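Local coordinates for LPXTG cell wall anchor domain-containing protein (Lactobacillus rhamnosus, PDB 7CBS) that serves as the basal subunit of the SpaCBA pilus, probably joined to the shaft and cell wall by sortase, and is itself atypically adhesive, at residues Leu33-Phe38 with Val66-Tyr71; Ala109-Ala114 with Ala119-Leu124; Gln130-Tyr135 with Asn159-Asn164. One frame throughout, in Å; residues are numbered along the deposited sequence.

Contact 1. Residues Leu33-Phe38 with Val66-Tyr71; sequences LHKLLF and VTFTVY
Leu33 lays CD2 over one face of the Phe68 ring, the two side chains crossing at about a right angle. This methyl sits 3.6 Å from the centroid of the Phe68 ring and 20° off the ring normal, a CH-pi contact displaced toward the rim. CD1 hangs at the rim, 3.3 Å from Phe68 CD2. With CG anti to the backbone N (chi1 -160°), the isobutyl group of Leu33 reaches away from its own strand and meets the phenyl group. Lys35, two residues on and facing the same way, adds the aliphatic root of its chain: CB comes obliquely to Phe68 CE1 at 4.1 Å. Its CG lies 4.2 Å from CG2 of Val66, so the methylenes also rest against the start of the partner segment. A bend at chi2 (70°) then turns the rest of the chain aside, and NZ is hydrogen-bonded to Ser149 OG and to the carbonyl oxygen of Glu147. No hydrogen bond joins Leu33-Phe38 to Val66-Tyr71. The CA atoms of Leu33 and Phe68 are 8.2 Å apart, too far for backbone pairing, and the contact is apolar packing between strands that are not neighbours in the sheet. All four touching residues are buried. In the curled sheet of this N-terminal pilin domain, strand 28-34 pairs instead with 118-128, Leu33 bonding to Ala119, and with 167-170. Strand 67-72 lies between 107-112 and 131-141, and Phe68 also touches Phe121 of strand 118-128.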
# COMPACT_ATOMS: atom_id res chain seq x y z
N LEU A 33 12.19 -3.26 0.42
CA LEU A 33 13.63 -3.33 0.78
C LEU A 33 14.45 -3.41 -0.50
O LEU A 33 14.13 -4.28 -1.34
CB LEU A 33 13.88 -4.54 1.68
CG LEU A 33 15.17 -4.46 2.49
CD1 LEU A 33 15.07 -5.29 3.76
CD2 LEU A 33 16.37 -4.87 1.64
N HIS A 34 15.47 -2.56 -0.64
CA HIS A 34 16.40 -2.50 -1.81
C HIS A 34 17.76 -3.09 -1.41
O HIS A 34 18.45 -2.46 -0.59
CB HIS A 34 16.55 -1.07 -2.32
CG HIS A 34 15.27 -0.42 -2.73
ND1 HIS A 34 15.04 0.00 -4.03
CD2 HIS A 34 14.18 -0.06 -2.02
CE1 HIS A 34 13.85 0.57 -4.10
NE2 HIS A 34 13.30 0.54 -2.88
N LYS A 35 18.11 -4.25 -1.97
CA LYS A 35 19.46 -4.88 -1.85
C LYS A 35 20.29 -4.48 -3.07
O LYS A 35 20.13 -5.12 -4.13
CB LYS A 35 19.31 -6.40 -1.70
CG LYS A 35 20.61 -7.18 -1.57
CD LYS A 35 21.33 -6.97 -0.27
CE LYS A 35 22.60 -7.78 -0.18
NZ LYS A 35 23.51 -7.26 0.88
N LEU A 36 21.13 -3.45 -2.91
CA LEU A 36 22.13 -2.97 -3.90
C LEU A 36 23.53 -3.38 -3.43
O LEU A 36 23.66 -3.82 -2.27
CB LEU A 36 22.03 -1.44 -3.99
CG LEU A 36 20.73 -0.89 -4.57
CD1 LEU A 36 20.53 0.58 -4.22
CD2 LEU A 36 20.70 -1.10 -6.07
N LEU A 37 24.55 -3.23 -4.29
CA LEU A 37 25.98 -3.48 -3.97
C LEU A 37 26.70 -2.14 -3.78
O LEU A 37 26.22 -1.12 -4.33
CB LEU A 37 26.63 -4.29 -5.10
N PHE A 38 27.83 -2.16 -3.07
CA PHE A 38 28.80 -1.04 -2.91
C PHE A 38 28.80 -0.16 -4.16
O PHE A 38 28.05 0.83 -4.14
CB PHE A 38 30.20 -1.60 -2.64
N VAL A 66 17.67 -12.72 -3.35
CA VAL A 66 18.05 -12.61 -1.90
C VAL A 66 16.76 -12.60 -1.07
O VAL A 66 15.94 -11.68 -1.27
CB VAL A 66 18.90 -11.36 -1.62
CG1 VAL A 66 19.39 -11.31 -0.18
CG2 VAL A 66 20.08 -11.26 -2.59
N THR A 67 16.60 -13.58 -0.17
CA THR A 67 15.38 -13.80 0.65
C THR A 67 15.44 -12.93 1.91
O THR A 67 16.31 -13.20 2.78
CB THR A 67 15.20 -15.28 1.03
OG1 THR A 67 15.27 -16.07 -0.16
CG2 THR A 67 13.89 -15.55 1.74
N PHE A 68 14.57 -11.93 2.00
CA PHE A 68 14.29 -11.13 3.21
C PHE A 68 13.00 -11.66 3.85
O PHE A 68 12.03 -11.93 3.12
CB PHE A 68 14.21 -9.64 2.88
CG PHE A 68 15.56 -8.99 2.68
CD1 PHE A 68 16.19 -9.04 1.44
CD2 PHE A 68 16.20 -8.34 3.72
CE1 PHE A 68 17.43 -8.45 1.26
CE2 PHE A 68 17.44 -7.75 3.53
CZ PHE A 68 18.05 -7.79 2.30
N THR A 69 13.02 -11.81 5.18
CA THR A 69 11.89 -12.27 6.03
C THR A 69 11.52 -11.12 6.98
O THR A 69 12.45 -10.53 7.57
CB THR A 69 12.27 -13.55 6.78
OG1 THR A 69 12.76 -14.50 5.83
CG2 THR A 69 11.13 -14.16 7.57
N VAL A 70 10.22 -10.82 7.09
CA VAL A 70 9.68 -9.73 7.97
C VAL A 70 8.95 -10.38 9.15
O VAL A 70 8.14 -11.29 8.91
CB VAL A 70 8.79 -8.74 7.19
CG1 VAL A 70 7.59 -9.42 6.53
CG2 VAL A 70 8.32 -7.59 8.07
N TYR A 71 9.27 -9.94 10.37
CA TYR A 71 8.69 -10.43 11.65
C TYR A 71 7.99 -9.28 12.37
O TYR A 71 8.50 -8.15 12.32
CB TYR A 71 9.77 -11.00 12.57
CG TYR A 71 10.65 -12.07 11.96
CD1 TYR A 71 11.74 -11.73 11.18
CD2 TYR A 71 10.40 -13.41 12.18
CE1 TYR A 71 12.56 -12.70 10.62
CE2 TYR A 71 11.22 -14.39 11.64
CZ TYR A 71 12.30 -14.03 10.85
OH TYR A 71 13.10 -14.99 10.30

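Contact 2. Residues Ala109-Ala114 with Ala119-Leu124; sequences AQVVTA and AYFGDL. With MG (magnesium ion), chain I.
Val111 and Phe121 lie side by side, pointing opposite ways, the branched side chain of one running alongside the ring of the other. CG2 of Val111 approaches the ring obliquely, 3.7 Å from Phe121 CE1, and CB of Val111 lies equally near that same ring carbon. With CG1 anti to the backbone N (chi1 164°), the second methyl of Val111 is directed at the partner backbone, where it packs 3.5 Å from Tyr120 O and 3.8 Å from Ala119 CB. The carbonyl oxygen of Ala109 meets the ring at its edge, near the ring plane, 3.8 Å from Phe121 CE1, while Ala109 CB touches CD1. Thr113 CG2 reaches Ala119 CB, and its hydroxyl is occupied by Val66 N and Leu63 O. Were Phe121 an alanine, Val111 CG2 and Ala109 CB would probably lose their aromatic partner, and a gap would be likely beside Phe68, Val70 and Phe137. Farther along strand 119-124, Asp123 OD1 binds magnesium at 2.0 Å. Three waters and Thr28 share the ion, as does Asp123 of the second subunit, making it a metal site shared between the two subunits of the assembly. The two strands run roughly antiparallel, at 148°, yet exchange no hydrogen bonds: 107-112 pairs with 67-72, and 118-128 with 28-34 and 131-141, so the contact is apolar packing between non-neighbouring strands of the curled mixed sheet of this N-terminal pilin domain.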
# COMPACT_ATOMS: atom_id res chain seq x y z
N ALA A 109 5.79 -12.69 6.40
CA ALA A 109 6.04 -12.94 4.96
C ALA A 109 7.54 -13.15 4.69
O ALA A 109 8.36 -12.52 5.38
CB ALA A 109 5.50 -11.79 4.15
N GLN A 110 7.85 -13.99 3.70
CA GLN A 110 9.22 -14.27 3.18
C GLN A 110 9.22 -13.96 1.68
O GLN A 110 8.42 -14.58 0.96
CB GLN A 110 9.60 -15.72 3.48
CG GLN A 110 11.07 -16.03 3.26
CD GLN A 110 11.53 -17.21 4.08
OE1 GLN A 110 11.02 -18.32 3.94
NE2 GLN A 110 12.49 -16.97 4.96
N VAL A 111 10.07 -13.02 1.25
CA VAL A 111 10.01 -12.39 -0.10
C VAL A 111 11.43 -12.31 -0.69
O VAL A 111 12.35 -11.91 0.05
CB VAL A 111 9.36 -11.00 -0.01
CG1 VAL A 111 9.63 -10.14 -1.25
CG2 VAL A 111 7.86 -11.10 0.26
N VAL A 112 11.57 -12.66 -1.97
CA VAL A 112 12.86 -12.70 -2.73
C VAL A 112 13.02 -11.37 -3.48
O VAL A 112 11.99 -10.83 -3.94
CB VAL A 112 12.89 -13.90 -3.70
CG1 VAL A 112 14.31 -14.21 -4.14
CG2 VAL A 112 12.23 -15.14 -3.10
N THR A 113 14.25 -10.87 -3.61
CA THR A 113 14.59 -9.64 -4.37
C THR A 113 14.44 -9.91 -5.87
O THR A 113 15.00 -10.92 -6.33
CB THR A 113 15.99 -9.12 -4.03
OG1 THR A 113 16.89 -10.22 -3.99
CG2 THR A 113 16.04 -8.37 -2.71
N ALA A 114 13.72 -9.04 -6.59
CA ALA A 114 13.53 -9.09 -8.06
C ALA A 114 13.57 -7.66 -8.63
O ALA A 114 13.62 -6.71 -7.83
CB ALA A 114 12.24 -9.79 -8.40
N ALA A 119 12.60 -6.16 -2.71
CA ALA A 119 11.78 -7.13 -1.96
C ALA A 119 10.52 -6.42 -1.47
O ALA A 119 10.63 -5.60 -0.53
CB ALA A 119 12.58 -7.71 -0.81
N TYR A 120 9.37 -6.72 -2.08
CA TYR A 120 8.08 -6.01 -1.88
C TYR A 120 7.29 -6.70 -0.76
O TYR A 120 7.00 -7.91 -0.88
CB TYR A 120 7.29 -5.97 -3.19
CG TYR A 120 5.92 -5.36 -3.06
CD1 TYR A 120 4.83 -6.11 -2.64
CD2 TYR A 120 5.70 -4.02 -3.36
CE1 TYR A 120 3.57 -5.55 -2.51
CE2 TYR A 120 4.44 -3.44 -3.23
CZ TYR A 120 3.37 -4.22 -2.82
OH TYR A 120 2.13 -3.67 -2.70
N PHE A 121 6.93 -5.94 0.28
CA PHE A 121 6.06 -6.36 1.40
C PHE A 121 4.83 -5.46 1.43
O PHE A 121 4.89 -4.37 2.05
CB PHE A 121 6.81 -6.30 2.73
CG PHE A 121 8.00 -7.22 2.83
CD1 PHE A 121 7.85 -8.54 3.22
CD2 PHE A 121 9.28 -6.75 2.54
CE1 PHE A 121 8.95 -9.37 3.34
CE2 PHE A 121 10.38 -7.59 2.65
CZ PHE A 121 10.21 -8.90 3.05
N GLY A 122 3.75 -5.89 0.78
CA GLY A 122 2.49 -5.12 0.64
C GLY A 122 1.55 -5.38 1.81
O GLY A 122 1.57 -6.51 2.34
N ASP A 123 0.78 -4.36 2.19
CA ASP A 123 -0.28 -4.43 3.23
C ASP A 123 0.29 -4.94 4.55
O ASP A 123 -0.32 -5.86 5.15
CB ASP A 123 -1.46 -5.26 2.72
CG ASP A 123 -2.10 -4.67 1.48
OD1 ASP A 123 -2.10 -3.42 1.37
OD2 ASP A 123 -2.57 -5.46 0.62
N LEU A 124 1.41 -4.37 5.01
CA LEU A 124 1.87 -4.51 6.42
C LEU A 124 0.98 -3.63 7.29
O LEU A 124 0.91 -2.42 7.05
CB LEU A 124 3.34 -4.10 6.54
CG LEU A 124 4.37 -5.12 6.04
CD1 LEU A 124 5.78 -4.58 6.18
CD2 LEU A 124 4.23 -6.44 6.77
MG MG I . -2.31 -1.61 2.10
O HOH W 1 -2.66 0.49 1.96
O HOH W 2 -0.35 -0.84 1.97
O HOH W 3 -2.31 -1.08 0.02

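Contact 3. Residues Gln130-Tyr135 with Asn159-Asn164; sequences QHAAVY and NLQHGN
Gln161 has CG anti to its carbonyl carbon (chi1 -63°) and its chain bends at chi2, and the folded chain delivers its amide nitrogen to Ala132. Gln161 lies near the C-terminal end of the short helix 158-161, which closes with a Schellman motif: Gly163, the first residue to leave helical geometry, takes a positive phi of 82°, a conformation that favours glycine. Its N bonds back to Leu160 O at 3.2 Å, and Asn164 N makes a weak bond to Asn159 O. Across the contact the meeting is small. NE2 of Gln161 comes to 3.6 Å from Ala132 CB and equally close to Ala132 CA, so the amide packs against the alanine at the start of strand 131-141. No hydrogen bond spans Gln130-Tyr135 and Asn159-Asn164. The amide nitrogen is satisfied elsewhere, by the carbonyl oxygens of Met156 and Leu126, two acceptors that would hold the amide in its rotation, with NE2 beside Ala132. Those same residues bond to the backbone of Ala133, and the helix end thus sits beside the place where strands 118-128 and 131-141 pair. Ala132 O accepts the indole NE1 of Trp78 in helix 74-84; at the helix end, Gly163 O accepts a bond from Arg167 of the second subunit. Within the helix-end turn, Asn164 ND2 donates to Asn159 OD1 at 2.9 Å with an N-H...O angle of 146°, the nitrogen lying above the carbonyl plane of Asn159.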
# COMPACT_ATOMS: atom_id res chain seq x y z
N GLN A 130 -3.73 -2.41 19.72
CA GLN A 130 -3.93 -0.95 19.95
C GLN A 130 -2.63 -0.19 19.67
O GLN A 130 -2.67 1.05 19.66
CB GLN A 130 -4.40 -0.69 21.38
N HIS A 131 -1.52 -0.92 19.46
CA HIS A 131 -0.13 -0.37 19.42
C HIS A 131 0.31 -0.16 17.97
O HIS A 131 -0.06 -1.00 17.11
CB HIS A 131 0.84 -1.30 20.16
CG HIS A 131 0.48 -1.56 21.58
ND1 HIS A 131 0.76 -2.76 22.21
CD2 HIS A 131 -0.15 -0.79 22.50
CE1 HIS A 131 0.31 -2.72 23.44
NE2 HIS A 131 -0.25 -1.52 23.64
N ALA A 132 1.06 0.92 17.72
CA ALA A 132 1.83 1.14 16.48
C ALA A 132 2.64 -0.14 16.20
O ALA A 132 3.24 -0.66 17.15
CB ALA A 132 2.74 2.33 16.64
N ALA A 133 2.62 -0.63 14.96
CA ALA A 133 3.31 -1.88 14.57
C ALA A 133 4.82 -1.62 14.54
O ALA A 133 5.22 -0.46 14.29
CB ALA A 133 2.79 -2.38 13.25
N VAL A 134 5.63 -2.65 14.81
CA VAL A 134 7.11 -2.63 14.67
C VAL A 134 7.53 -3.94 14.01
O VAL A 134 7.08 -5.00 14.49
CB VAL A 134 7.83 -2.41 16.01
CG1 VAL A 134 9.34 -2.35 15.85
CG2 VAL A 134 7.33 -1.15 16.72
N TYR A 135 8.35 -3.85 12.95
CA TYR A 135 8.73 -4.99 12.08
C TYR A 135 10.26 -5.13 12.07
O TYR A 135 10.95 -4.09 12.04
CB TYR A 135 8.13 -4.80 10.68
CG TYR A 135 6.63 -4.78 10.67
CD1 TYR A 135 5.90 -5.94 10.84
CD2 TYR A 135 5.92 -3.59 10.53
CE1 TYR A 135 4.51 -5.93 10.88
CE2 TYR A 135 4.54 -3.56 10.55
CZ TYR A 135 3.83 -4.74 10.72
OH TYR A 135 2.47 -4.73 10.74
N ASN A 159 3.79 9.73 11.66
CA ASN A 159 3.69 10.14 10.23
C ASN A 159 3.03 9.02 9.41
O ASN A 159 2.18 9.34 8.55
CB ASN A 159 5.07 10.47 9.64
CG ASN A 159 5.00 10.97 8.21
OD1 ASN A 159 4.33 11.96 7.93
ND2 ASN A 159 5.69 10.28 7.32
N LEU A 160 3.40 7.77 9.69
CA LEU A 160 2.89 6.56 8.98
C LEU A 160 1.48 6.22 9.46
O LEU A 160 0.65 5.84 8.61
CB LEU A 160 3.87 5.40 9.21
CG LEU A 160 5.21 5.53 8.50
CD1 LEU A 160 6.26 4.61 9.13
CD2 LEU A 160 5.05 5.22 7.02
N GLN A 161 1.21 6.37 10.77
CA GLN A 161 -0.13 6.15 11.38
C GLN A 161 -1.14 7.13 10.76
O GLN A 161 -2.35 6.78 10.72
CB GLN A 161 -0.08 6.34 12.90
CG GLN A 161 0.81 5.34 13.63
CD GLN A 161 0.35 3.92 13.48
OE1 GLN A 161 -0.85 3.63 13.40
NE2 GLN A 161 1.30 2.99 13.43
N HIS A 162 -0.67 8.29 10.28
CA HIS A 162 -1.50 9.41 9.77
C HIS A 162 -1.76 9.27 8.27
O HIS A 162 -2.61 10.03 7.75
CB HIS A 162 -0.84 10.75 10.13
CG HIS A 162 -0.94 11.07 11.59
ND1 HIS A 162 -2.11 10.86 12.30
CD2 HIS A 162 -0.05 11.55 12.47
CE1 HIS A 162 -1.92 11.20 13.56
NE2 HIS A 162 -0.67 11.62 13.69
N GLY A 163 -1.05 8.36 7.59
CA GLY A 163 -1.30 7.97 6.19
C GLY A 163 -0.68 8.93 5.19
O GLY A 163 -1.29 9.15 4.12
N ASN A 164 0.50 9.47 5.51
CA ASN A 164 1.26 10.43 4.66
C ASN A 164 2.14 9.65 3.67
O ASN A 164 2.42 10.19 2.58
CB ASN A 164 2.08 11.40 5.51
CG ASN A 164 1.21 12.40 6.25
OD1 ASN A 164 0.26 12.93 5.69
ND2 ASN A 164 1.53 12.65 7.51

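How the contacts relate
From the N terminus, contact 1 comes first, joining strand 28-34 and the residues after it to strand 67-72 and closing a connection whose residues 39-59 are not modelled. Contact 2 follows, closing the short turn between strands 107-112 and 118-128; contact 3 closes last, bringing helix 158-161 back to the start of strand 131-141. The three lie in series, none nested and none crossing. Contacts 1 and 2 adjoin within the same sheet, with Thr69 OG1 probably hydrogen-bonded to Gln110 NE2 and Val70 packed on Phe121. Contact 3 lies about 22 Å from contact 1, centre to centre, across the chain's centre, though Tyr135 still touches Val70 and Tyr71.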